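Local structure of dual function macrocyclase-peptidase POPB (5N4B) at residues V198-F203 with Y220-R225; L216-P221 with E260-A265; N234-Y239 with V252-E257; K272-Y277 with S300-R305. The protein cleaves peptide bonds on the C-terminal side of proline and joins peptide ends into macrocycles during the biosynthesis of the highly toxic amanitin family. The protein carries 1 engineered substitution. All blocks are in the same frame, centred on the assembly; numbering follows the deposited sequence.

Overall arrangement
All four contacts lie in the seven-bladed beta-propeller domain of the peptidase. Interactions 1 and 2 share Tyr220 and Pro221 and link adjacent blades, whereas interaction 3 is a hairpin within one blade and interaction 4 lies within the next. Interactions 2 and 4 are buried; interactions 1 and 3 are partly exposed. Only interaction 3 pairs strands directly, by backbone hydrogen bonds, with two waters bridging the chains where they part. A glutamine amide crosses between sheets in interaction 2, interaction 1 combines one backbone hydrogen bond with a tryptophan face against the chain, and interaction 4 is apolar. Lys202 in interaction 1 comes within about 4 Å of catalytic His699, side chain to side chain; interactions 3 and 4 lie away from the active site.

Interaction 1: V198-F203 with Y220-R225; sequences VKWFKF and YPARER
Two aromatic side chains, Trp200 and Tyr220, carry most of this contact, and they meet the opposite segment in different ways. The indole of Trp200 turns one face to the chain 221-223, with Ala222 CA over that face: a CH-pi contact in which this atom sits 3.8 Å from the centroid of the five-membered ring and 19° off the ring normal. Ala222 CB reaches Trp200 NE1 at 3.5 Å, while Trp200 CH2 comes to 3.4 Å from Arg223 O. The CG of Trp200 stands anti to its own carbonyl carbon (chi1 -51°), which keeps the indole beside the passing backbone. The phenol of Tyr220 runs the other way along 198-203, crossing Phe203 at about a right angle. Tyr220 OH lies in the plane of the Phe203 ring at its edge, 3.5 Å from Phe203 CD2, and Tyr220 CE2 packs on Lys202 CB at 3.8 Å. Between the two aromatics, Tyr220 N donates to Trp200 O across 3.0 Å, in the carbonyl plane and with an N-H...O angle of 147°. The strand turns its corner at Trp200, where Trp200 and Phe201 both face Ser170 in a G1 beta bulge. Lys202 extends to a salt bridge with Asp232 and a hydrogen bond to Asp168 O; the Phe203 ring meets that of catalytic His699, planes at about 80°. Chemically, a single backbone hydrogen bond ties the segments, and the remaining area is CH-pi and van der Waals contact; the lysine charge might have some influence on His699, although the salt bridge to Asp232 would offset it.

Interaction 2: L216-P221 with E260-A265; sequences LYQRYP and EWIYGA
Neighbouring blades of the beta-propeller meet here, strand 214-219 of one facing strand 262-267 of the next. The short segments 216-219 and 262-265 run almost antiparallel, 170° between their directions, but their axes come no closer than 7.2 Å, so the side chains span the gap. Gln218 does so with an outstretched chain, CG anti to the backbone N (chi1 179°) and straight beyond it. Its OE1 accepts from Tyr263 N at 2.8 Å, and the donor lies in the amide plane on a lone pair of the oxygen. Since Gln218 NE2 is bonded to Lys202 O, both ends of the amide are held and its rotation is fixed. Two looser contacts accompany this bond: the phenol oxygen Tyr220 OH abuts the methyl Ile262 CG2 at 3.3 Å, and the apolar pair Leu216 CD2 and Ala265 CB stands 4.3 Å apart. At the end of the strand, Arg219 grips the carbonyl oxygen of the next residue, Tyr220 O, side-on with NE (3.0 Å) and NH2 (2.9 Å), the oxygen lying in the guanidinium plane. Strand 214-219 is flanked in its sheet by 207-208 and 236-241; strand 262-267 is an outermost strand, paired with 273-279, and Leu216 extends to Leu274 there.

Interaction 3: N234-Y239 with V252-E257; sequences NAMMCY and VYQDNE
Both aromatic rings of this hairpin turn away from the opposite strand. Tyr253 meets Trp289 and Tyr263 edge-to-face, both outside the pair, and Tyr239 touches Val252 through its CB alone, 3.9 Å from Val252 CG2. The flat groups that join the strands are peptides. Met237 N donates to Tyr253 O at 2.8 Å, nearly along the C=O axis. In return Met237 O accepts twice: from Tyr253 N at 3.1 Å, on a lone pair, and from Val252 N at 2.7 Å, in the carbonyl plane. Val252 and Tyr253 thus both face Met237, the signature of a classic beta bulge. The axes of the short strands 236-239 and 252-254 run antiparallel, 165° between their directions, 4.8 Å apart at closest. On the face opposite to Met237 and Tyr253, the side chains of Met236 and Gln254 lie side by side, pointing the same way. Past the paired residues, waters take over as the strands part. One donates to Asn234 OD1 and to Asn256 O, each at 2.8 Å; another bonds to Ala235 O and accepts from Asp255 N at 3.0 Å. Asp255 OD1 closes an Asx turn by accepting from Glu257 N. Strand 250-254 is outermost in its blade, and 236-241 bonds on its other side to 214-219 through Met236 with Arg219 and Cys238 with Tyr217; Met237 and Ala235 also touch Tyr263 of the next blade.

Interaction 4: K272-Y277 with S300-R305; sequences KYLYLY and SGIHWR
Gly301, with its positive phi of 79°, carries the chain round to Ile302, the first residue of 300-305 to touch strand 273-279. Ile302 CD1 meets Leu274 CD2 at 3.9 Å, the two side chains crossing at about a right angle. The other branch of this residue has a different task: Ile302 CG2 stands 3.7 Å above the plane of the Trp304 ring, over its centre. Two residues on, Trp304 provides most of the contact. CG lies anti to its carbonyl carbon (chi1 -62°), which swings the indole back over the strand. Opposite Ile302, the other face of the indole takes Leu276: its CB makes a CH-pi contact 4.0 Å from the centroid of the six-membered ring and 28° off the normal. That CB is closest to Trp304 CZ3, at 3.6 Å, and Trp304 CH2 lies 3.7 Å from Leu274 CD2. The indole is thus sandwiched between aliphatic groups, without a hydrogen bond between the segments. Arg305 hydrogen-bonds through NH1 to Leu343 O and through NH2 to Lys345 O. Strand 273-279 is flanked by 262-267 and 287-292, where Ile302 also meets Ala291; Trp304 touches Val252 and Leu276 touches Tyr253, both of strand 250-254 in the preceding blade.

Interaction 1: V198-F203 with Y220-R225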
# COMPACT_ATOMS: atom_id res chain seq x y z
N VAL A 198 13.30 -2.65 -21.17
CA VAL A 198 14.09 -2.82 -19.96
C VAL A 198 13.38 -3.84 -19.06
O VAL A 198 12.44 -3.50 -18.33
CB VAL A 198 14.30 -1.46 -19.29
CG1 VAL A 198 15.07 -1.60 -18.02
CG2 VAL A 198 15.02 -0.52 -20.24
N LYS A 199 13.80 -5.09 -19.13
CA LYS A 199 13.14 -6.20 -18.46
C LYS A 199 13.66 -6.38 -17.04
O LYS A 199 14.71 -5.85 -16.63
CB LYS A 199 13.38 -7.49 -19.26
CG LYS A 199 12.63 -7.45 -20.61
CD LYS A 199 12.86 -8.72 -21.43
CE LYS A 199 12.29 -9.96 -20.75
NZ LYS A 199 10.81 -10.04 -20.63
N TRP A 200 12.90 -7.16 -16.27
CA TRP A 200 13.30 -7.68 -14.97
C TRP A 200 13.25 -6.64 -13.87
O TRP A 200 13.89 -6.77 -12.84
CB TRP A 200 14.69 -8.39 -15.03
CG TRP A 200 14.72 -9.40 -16.14
CD1 TRP A 200 15.41 -9.31 -17.31
CD2 TRP A 200 14.01 -10.62 -16.19
NE1 TRP A 200 15.16 -10.39 -18.08
CE2 TRP A 200 14.30 -11.22 -17.43
CE3 TRP A 200 13.15 -11.28 -15.30
CZ2 TRP A 200 13.78 -12.47 -17.80
CZ3 TRP A 200 12.62 -12.49 -15.69
CH2 TRP A 200 12.95 -13.07 -16.93
N PHE A 201 12.43 -5.60 -14.07
CA PHE A 201 12.31 -4.48 -13.15
C PHE A 201 11.37 -4.83 -12.01
O PHE A 201 10.24 -5.32 -12.23
CB PHE A 201 11.77 -3.28 -13.94
CG PHE A 201 11.30 -2.10 -13.10
CD1 PHE A 201 12.15 -1.48 -12.23
CD2 PHE A 201 10.03 -1.59 -13.24
CE1 PHE A 201 11.71 -0.40 -11.46
CE2 PHE A 201 9.60 -0.50 -12.51
CZ PHE A 201 10.45 0.10 -11.63
N LYS A 202 11.79 -4.53 -10.78
CA LYS A 202 10.94 -4.79 -9.64
C LYS A 202 11.50 -4.08 -8.41
O LYS A 202 12.71 -3.98 -8.24
CB LYS A 202 10.89 -6.30 -9.35
CG LYS A 202 9.71 -6.81 -8.53
CD LYS A 202 9.76 -8.33 -8.43
CE LYS A 202 8.49 -8.85 -7.86
NZ LYS A 202 8.44 -10.36 -7.93
N PHE A 203 10.59 -3.60 -7.55
CA PHE A 203 10.88 -3.12 -6.19
C PHE A 203 11.73 -1.85 -6.14
O PHE A 203 12.44 -1.62 -5.15
CB PHE A 203 11.48 -4.21 -5.29
CG PHE A 203 10.58 -5.40 -5.05
CD1 PHE A 203 9.25 -5.24 -4.78
CD2 PHE A 203 11.09 -6.68 -5.07
CE1 PHE A 203 8.45 -6.36 -4.54
CE2 PHE A 203 10.29 -7.79 -4.81
CZ PHE A 203 8.96 -7.60 -4.56
N TYR A 220 16.49 -7.59 -11.55
CA TYR A 220 16.88 -8.89 -11.06
C TYR A 220 17.50 -9.73 -12.16
O TYR A 220 17.37 -9.39 -13.34
CB TYR A 220 15.67 -9.58 -10.46
CG TYR A 220 15.34 -8.97 -9.12
CD1 TYR A 220 15.92 -9.45 -7.95
CD2 TYR A 220 14.53 -7.85 -9.03
CE1 TYR A 220 15.64 -8.91 -6.72
CE2 TYR A 220 14.26 -7.29 -7.78
CZ TYR A 220 14.82 -7.82 -6.66
OH TYR A 220 14.54 -7.22 -5.43
N PRO A 221 18.16 -10.83 -11.82
CA PRO A 221 18.73 -11.68 -12.87
C PRO A 221 17.65 -12.22 -13.77
O PRO A 221 16.55 -12.55 -13.30
CB PRO A 221 19.42 -12.79 -12.08
CG PRO A 221 19.76 -12.14 -10.74
CD PRO A 221 18.59 -11.23 -10.47
N ALA A 222 17.98 -12.31 -15.06
CA ALA A 222 17.07 -12.95 -16.00
C ALA A 222 16.95 -14.41 -15.62
O ALA A 222 17.90 -15.01 -15.14
CB ALA A 222 17.60 -12.81 -17.43
N ARG A 223 15.74 -14.95 -15.77
CA ARG A 223 15.50 -16.34 -15.45
C ARG A 223 14.72 -16.95 -16.61
O ARG A 223 13.70 -16.39 -17.04
CB ARG A 223 14.72 -16.45 -14.12
CG ARG A 223 15.56 -15.93 -12.92
CD ARG A 223 14.83 -16.04 -11.57
NE ARG A 223 15.54 -15.44 -10.43
CZ ARG A 223 15.44 -14.16 -10.04
NH1 ARG A 223 14.67 -13.32 -10.72
NH2 ARG A 223 16.11 -13.72 -8.96
N GLU A 224 15.20 -18.08 -17.11
CA GLU A 224 14.39 -18.85 -18.04
C GLU A 224 13.23 -19.49 -17.29
O GLU A 224 13.22 -19.59 -16.05
CB GLU A 224 15.24 -19.92 -18.71
CG GLU A 224 16.44 -19.36 -19.52
CD GLU A 224 16.02 -18.70 -20.84
OE1 GLU A 224 15.08 -19.20 -21.52
OE2 GLU A 224 16.63 -17.67 -21.21
N ARG A 225 12.24 -19.97 -18.05
CA ARG A 225 10.97 -20.45 -17.48
C ARG A 225 11.15 -21.50 -16.38
O ARG A 225 10.46 -21.45 -15.35
CB ARG A 225 10.11 -20.99 -18.62
CG ARG A 225 8.93 -21.88 -18.21
CD ARG A 225 7.82 -21.18 -17.45
NE ARG A 225 6.80 -22.16 -17.08
CZ ARG A 225 6.86 -22.95 -16.00
NH1 ARG A 225 7.87 -22.84 -15.14
NH2 ARG A 225 5.90 -23.84 -15.76

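Interaction 2: L216-P221 with E260-A265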
# COMPACT_ATOMS: atom_id res chain seq x y z
N LEU A 216 17.68 5.39 -13.74
CA LEU A 216 18.05 4.29 -12.86
C LEU A 216 16.82 3.49 -12.51
O LEU A 216 15.72 4.04 -12.33
CB LEU A 216 18.71 4.79 -11.57
CG LEU A 216 20.07 5.46 -11.83
CD1 LEU A 216 19.94 6.94 -11.79
CD2 LEU A 216 21.09 4.99 -10.93
N TYR A 217 17.01 2.19 -12.35
CA TYR A 217 15.96 1.22 -12.05
C TYR A 217 16.61 -0.02 -11.44
O TYR A 217 17.74 -0.37 -11.78
CB TYR A 217 15.18 0.86 -13.32
CG TYR A 217 15.98 0.04 -14.29
CD1 TYR A 217 16.95 0.60 -15.12
CD2 TYR A 217 15.83 -1.32 -14.30
CE1 TYR A 217 17.71 -0.18 -15.95
CE2 TYR A 217 16.61 -2.12 -15.12
CZ TYR A 217 17.56 -1.55 -15.93
OH TYR A 217 18.36 -2.36 -16.74
N GLN A 218 15.87 -0.70 -10.57
CA GLN A 218 16.33 -1.94 -9.97
C GLN A 218 15.86 -3.12 -10.81
O GLN A 218 14.68 -3.22 -11.17
CB GLN A 218 15.83 -2.09 -8.55
CG GLN A 218 16.30 -3.42 -7.93
CD GLN A 218 16.04 -3.42 -6.46
OE1 GLN A 218 16.97 -3.31 -5.67
NE2 GLN A 218 14.77 -3.46 -6.06
N ARG A 219 16.76 -4.02 -11.09
CA ARG A 219 16.36 -5.24 -11.76
C ARG A 219 17.00 -6.47 -11.14
O ARG A 219 17.89 -6.41 -10.30
CB ARG A 219 16.64 -5.22 -13.24
CG ARG A 219 18.12 -5.03 -13.45
CD ARG A 219 18.55 -5.59 -14.75
NE ARG A 219 18.38 -7.04 -14.86
CZ ARG A 219 18.75 -7.72 -15.93
NH1 ARG A 219 19.29 -7.07 -16.96
NH2 ARG A 219 18.56 -9.02 -15.95
N TYR A 220 16.49 -7.59 -11.55
CA TYR A 220 16.88 -8.89 -11.06
C TYR A 220 17.50 -9.73 -12.16
O TYR A 220 17.37 -9.39 -13.34
CB TYR A 220 15.67 -9.58 -10.46
CG TYR A 220 15.34 -8.97 -9.12
CD1 TYR A 220 15.92 -9.45 -7.95
CD2 TYR A 220 14.53 -7.85 -9.03
CE1 TYR A 220 15.64 -8.91 -6.72
CE2 TYR A 220 14.26 -7.29 -7.78
CZ TYR A 220 14.82 -7.82 -6.66
OH TYR A 220 14.54 -7.22 -5.43
N PRO A 221 18.16 -10.83 -11.82
CA PRO A 221 18.73 -11.68 -12.87
C PRO A 221 17.65 -12.22 -13.77
O PRO A 221 16.55 -12.55 -13.30
CB PRO A 221 19.42 -12.79 -12.08
CG PRO A 221 19.76 -12.14 -10.74
CD PRO A 221 18.59 -11.23 -10.47
N GLU A 260 20.10 -10.71 -0.50
CA GLU A 260 18.76 -10.33 -0.13
C GLU A 260 18.56 -8.82 -0.05
O GLU A 260 17.40 -8.38 -0.01
CB GLU A 260 18.35 -11.00 1.19
CG GLU A 260 18.85 -10.37 2.49
CD GLU A 260 20.34 -10.62 2.87
OE1 GLU A 260 21.20 -11.10 2.05
OE2 GLU A 260 20.61 -10.29 4.06
N TRP A 261 19.63 -8.03 -0.05
CA TRP A 261 19.49 -6.58 0.07
C TRP A 261 18.91 -6.02 -1.24
O TRP A 261 19.17 -6.54 -2.32
CB TRP A 261 20.82 -5.91 0.36
CG TRP A 261 21.43 -6.24 1.68
CD1 TRP A 261 21.05 -7.23 2.55
CD2 TRP A 261 22.56 -5.61 2.25
NE1 TRP A 261 21.89 -7.21 3.64
CE2 TRP A 261 22.82 -6.22 3.48
CE3 TRP A 261 23.38 -4.57 1.84
CZ2 TRP A 261 23.88 -5.84 4.30
CZ3 TRP A 261 24.44 -4.15 2.67
CH2 TRP A 261 24.68 -4.81 3.87
N ILE A 262 18.14 -4.95 -1.13
CA ILE A 262 17.60 -4.23 -2.27
C ILE A 262 18.02 -2.76 -2.20
O ILE A 262 18.55 -2.28 -1.18
CB ILE A 262 16.08 -4.41 -2.43
CG1 ILE A 262 15.33 -3.81 -1.24
CG2 ILE A 262 15.78 -5.91 -2.62
CD1 ILE A 262 13.79 -3.65 -1.53
N TYR A 263 17.76 -2.05 -3.29
CA TYR A 263 18.39 -0.78 -3.59
C TYR A 263 17.36 0.25 -4.05
O TYR A 263 16.32 -0.09 -4.62
CB TYR A 263 19.50 -0.92 -4.66
CG TYR A 263 20.46 -1.98 -4.21
CD1 TYR A 263 21.26 -1.78 -3.11
CD2 TYR A 263 20.45 -3.25 -4.80
CE1 TYR A 263 22.06 -2.78 -2.64
CE2 TYR A 263 21.28 -4.26 -4.32
CZ TYR A 263 22.06 -4.00 -3.24
OH TYR A 263 22.86 -4.97 -2.71
N GLY A 264 17.64 1.49 -3.75
CA GLY A 264 16.92 2.61 -4.33
C GLY A 264 17.90 3.72 -4.67
O GLY A 264 19.07 3.67 -4.29
N ALA A 265 17.43 4.71 -5.40
CA ALA A 265 18.25 5.81 -5.87
C ALA A 265 17.49 7.10 -5.90
O ALA A 265 16.26 7.14 -5.78
CB ALA A 265 18.83 5.53 -7.27

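Interaction 3: N234-Y239 with V252-E257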
# COMPACT_ATOMS: atom_id res chain seq x y z
N ASN A 234 19.69 -11.11 -5.55
CA ASN A 234 20.77 -10.53 -6.34
C ASN A 234 20.30 -9.35 -7.18
O ASN A 234 20.70 -9.17 -8.34
CB ASN A 234 21.49 -11.60 -7.19
CG ASN A 234 22.17 -12.64 -6.35
OD1 ASN A 234 23.26 -12.42 -5.78
ND2 ASN A 234 21.52 -13.74 -6.21
N ALA A 235 19.54 -8.47 -6.53
CA ALA A 235 19.13 -7.22 -7.16
C ALA A 235 20.32 -6.39 -7.59
O ALA A 235 21.40 -6.39 -6.96
CB ALA A 235 18.30 -6.38 -6.20
N MET A 236 20.11 -5.64 -8.64
CA MET A 236 21.10 -4.74 -9.22
C MET A 236 20.44 -3.39 -9.44
O MET A 236 19.37 -3.31 -10.06
CB MET A 236 21.58 -5.24 -10.60
CG MET A 236 22.27 -6.57 -10.57
SD MET A 236 22.31 -7.38 -12.17
CE MET A 236 20.71 -8.19 -12.10
N MET A 237 21.07 -2.33 -8.98
CA MET A 237 20.67 -0.99 -9.40
C MET A 237 21.39 -0.67 -10.71
O MET A 237 22.63 -0.73 -10.78
CB MET A 237 20.97 0.05 -8.32
CG MET A 237 20.57 1.45 -8.68
SD MET A 237 18.84 1.71 -9.05
CE MET A 237 18.13 1.27 -7.47
N CYS A 238 20.64 -0.35 -11.73
CA CYS A 238 21.14 -0.21 -13.08
C CYS A 238 20.74 1.13 -13.65
O CYS A 238 19.84 1.82 -13.12
CB CYS A 238 20.58 -1.30 -13.99
SG CYS A 238 21.17 -2.96 -13.56
N TYR A 239 21.42 1.49 -14.73
CA TYR A 239 21.15 2.70 -15.49
C TYR A 239 20.91 2.36 -16.94
O TYR A 239 21.72 1.66 -17.56
CB TYR A 239 22.32 3.69 -15.35
CG TYR A 239 22.19 4.91 -16.17
CD1 TYR A 239 21.38 6.00 -15.80
CD2 TYR A 239 22.91 4.98 -17.35
CE1 TYR A 239 21.34 7.13 -16.67
CE2 TYR A 239 22.84 6.05 -18.17
CZ TYR A 239 22.09 7.10 -17.84
OH TYR A 239 22.13 8.13 -18.78
N VAL A 252 25.08 0.05 -11.72
CA VAL A 252 25.50 1.11 -10.81
C VAL A 252 25.89 0.53 -9.45
O VAL A 252 26.85 0.97 -8.81
CB VAL A 252 24.33 2.11 -10.70
CG1 VAL A 252 24.50 3.06 -9.61
CG2 VAL A 252 24.16 2.84 -12.02
N TYR A 253 25.16 -0.48 -8.98
CA TYR A 253 25.51 -1.14 -7.74
C TYR A 253 24.89 -2.53 -7.67
O TYR A 253 23.74 -2.73 -8.07
CB TYR A 253 25.10 -0.36 -6.47
CG TYR A 253 25.81 -0.94 -5.26
CD1 TYR A 253 27.18 -0.77 -5.12
CD2 TYR A 253 25.15 -1.63 -4.29
CE1 TYR A 253 27.87 -1.34 -4.06
CE2 TYR A 253 25.79 -2.19 -3.18
CZ TYR A 253 27.17 -2.04 -3.08
OH TYR A 253 27.89 -2.59 -2.05
N GLN A 254 25.63 -3.48 -7.10
CA GLN A 254 25.08 -4.74 -6.62
C GLN A 254 26.00 -5.27 -5.53
O GLN A 254 27.13 -4.78 -5.38
CB GLN A 254 24.92 -5.76 -7.75
CG GLN A 254 26.19 -6.34 -8.29
CD GLN A 254 25.87 -7.42 -9.33
OE1 GLN A 254 25.15 -8.39 -9.05
NE2 GLN A 254 26.37 -7.23 -10.49
N ASP A 255 25.50 -6.24 -4.77
CA ASP A 255 26.28 -6.78 -3.65
C ASP A 255 26.05 -8.28 -3.57
O ASP A 255 25.10 -8.74 -2.93
CB ASP A 255 25.96 -6.08 -2.33
CG ASP A 255 26.84 -6.53 -1.22
OD1 ASP A 255 27.56 -7.52 -1.42
OD2 ASP A 255 26.75 -5.91 -0.12
N ASN A 256 26.98 -9.03 -4.19
CA ASN A 256 26.89 -10.48 -4.22
C ASN A 256 27.03 -11.10 -2.83
O ASN A 256 26.56 -12.22 -2.63
CB ASN A 256 28.02 -11.03 -5.11
CG ASN A 256 28.02 -10.42 -6.52
OD1 ASN A 256 26.98 -10.17 -7.14
ND2 ASN A 256 29.23 -10.19 -7.04
N GLU A 257 27.63 -10.39 -1.87
CA GLU A 257 27.77 -10.90 -0.51
C GLU A 257 26.47 -10.84 0.27
O GLU A 257 26.32 -11.53 1.27
CB GLU A 257 28.84 -10.10 0.25
CG GLU A 257 29.21 -10.66 1.59
CD GLU A 257 30.12 -9.73 2.39
OE1 GLU A 257 30.82 -8.89 1.77
OE2 GLU A 257 30.13 -9.84 3.64
O HOH W 1 25.31 -13.89 -4.51
O HOH W 2 22.93 -7.71 -5.37

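Interaction 4: K272-Y277 with S300-R305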
# COMPACT_ATOMS: atom_id res chain seq x y z
N LYS A 272 24.43 17.35 -9.54
CA LYS A 272 25.70 17.11 -8.89
C LYS A 272 25.82 15.75 -8.23
O LYS A 272 26.93 15.21 -8.15
CB LYS A 272 25.93 18.21 -7.86
CG LYS A 272 27.25 18.11 -7.12
CD LYS A 272 27.32 19.22 -6.11
CE LYS A 272 28.68 19.38 -5.49
NZ LYS A 272 28.42 20.22 -4.33
N TYR A 273 24.72 15.20 -7.71
CA TYR A 273 24.79 14.02 -6.86
C TYR A 273 23.86 12.93 -7.36
O TYR A 273 22.77 13.18 -7.88
CB TYR A 273 24.41 14.36 -5.42
CG TYR A 273 25.36 15.25 -4.71
CD1 TYR A 273 26.67 14.85 -4.49
CD2 TYR A 273 24.93 16.45 -4.19
CE1 TYR A 273 27.53 15.64 -3.78
CE2 TYR A 273 25.80 17.28 -3.49
CZ TYR A 273 27.12 16.86 -3.30
OH TYR A 273 27.96 17.67 -2.58
N LEU A 274 24.35 11.72 -7.19
CA LEU A 274 23.58 10.48 -7.27
C LEU A 274 23.59 9.85 -5.89
O LEU A 274 24.65 9.63 -5.30
CB LEU A 274 24.22 9.54 -8.29
CG LEU A 274 23.69 8.12 -8.38
CD1 LEU A 274 22.29 8.12 -8.83
CD2 LEU A 274 24.58 7.31 -9.33
N TYR A 275 22.43 9.47 -5.41
CA TYR A 275 22.29 8.84 -4.12
C TYR A 275 21.88 7.39 -4.26
O TYR A 275 21.02 7.05 -5.09
CB TYR A 275 21.22 9.58 -3.34
CG TYR A 275 21.42 11.07 -3.19
CD1 TYR A 275 22.37 11.61 -2.31
CD2 TYR A 275 20.66 11.98 -3.92
CE1 TYR A 275 22.52 12.96 -2.17
CE2 TYR A 275 20.82 13.35 -3.75
CZ TYR A 275 21.76 13.82 -2.87
OH TYR A 275 21.88 15.18 -2.73
N LEU A 276 22.48 6.53 -3.42
CA LEU A 276 22.14 5.12 -3.36
C LEU A 276 21.66 4.77 -1.97
O LEU A 276 22.36 5.04 -0.98
CB LEU A 276 23.35 4.26 -3.68
CG LEU A 276 23.15 2.73 -3.63
CD1 LEU A 276 22.36 2.22 -4.78
CD2 LEU A 276 24.52 2.02 -3.56
N TYR A 277 20.49 4.18 -1.91
CA TYR A 277 19.93 3.64 -0.68
C TYR A 277 20.04 2.12 -0.73
O TYR A 277 19.89 1.50 -1.80
CB TYR A 277 18.46 3.98 -0.55
CG TYR A 277 18.09 5.45 -0.68
CD1 TYR A 277 18.49 6.38 0.23
CD2 TYR A 277 17.27 5.86 -1.70
CE1 TYR A 277 18.13 7.70 0.08
CE2 TYR A 277 16.91 7.18 -1.84
CZ TYR A 277 17.33 8.09 -0.93
OH TYR A 277 16.91 9.42 -1.04
N SER A 300 30.24 3.89 -15.93
CA SER A 300 30.63 2.76 -15.08
C SER A 300 31.71 3.23 -14.11
O SER A 300 32.37 4.25 -14.33
CB SER A 300 31.21 1.63 -15.92
OG SER A 300 32.27 2.11 -16.72
N GLY A 301 31.86 2.49 -13.02
CA GLY A 301 32.93 2.76 -12.07
C GLY A 301 32.66 3.92 -11.12
O GLY A 301 33.57 4.68 -10.81
N ILE A 302 31.43 4.08 -10.69
CA ILE A 302 31.06 5.21 -9.84
C ILE A 302 31.77 5.13 -8.50
O ILE A 302 31.83 4.08 -7.85
CB ILE A 302 29.54 5.18 -9.66
CG1 ILE A 302 28.88 5.66 -10.91
CG2 ILE A 302 29.12 6.08 -8.51
CD1 ILE A 302 27.45 5.23 -10.97
N HIS A 303 32.24 6.28 -8.02
CA HIS A 303 32.87 6.40 -6.72
C HIS A 303 31.79 6.75 -5.69
O HIS A 303 31.25 7.85 -5.70
CB HIS A 303 33.97 7.43 -6.76
CG HIS A 303 34.68 7.57 -5.46
ND1 HIS A 303 34.97 6.48 -4.66
CD2 HIS A 303 35.13 8.65 -4.80
CE1 HIS A 303 35.56 6.90 -3.56
NE2 HIS A 303 35.69 8.21 -3.63
N TRP A 304 31.53 5.82 -4.77
CA TRP A 304 30.59 6.05 -3.68
C TRP A 304 31.29 6.54 -2.44
O TRP A 304 32.21 5.88 -1.94
CB TRP A 304 29.86 4.77 -3.35
CG TRP A 304 29.06 4.23 -4.43
CD1 TRP A 304 29.30 3.10 -5.17
CD2 TRP A 304 27.86 4.80 -4.97
NE1 TRP A 304 28.34 2.94 -6.09
CE2 TRP A 304 27.43 3.96 -6.01
CE3 TRP A 304 27.10 5.94 -4.65
CZ2 TRP A 304 26.27 4.20 -6.73
CZ3 TRP A 304 25.93 6.17 -5.40
CH2 TRP A 304 25.55 5.31 -6.41
N ARG A 305 30.79 7.65 -1.88
CA ARG A 305 31.12 8.08 -0.54
C ARG A 305 30.11 7.46 0.42
O ARG A 305 28.91 7.70 0.30
CB ARG A 305 31.07 9.59 -0.43
CG ARG A 305 31.43 10.14 0.94
CD ARG A 305 31.47 11.62 0.94
NE ARG A 305 31.81 12.13 2.25
CZ ARG A 305 32.03 13.42 2.51
NH1 ARG A 305 31.95 14.33 1.57
NH2 ARG A 305 32.35 13.79 3.75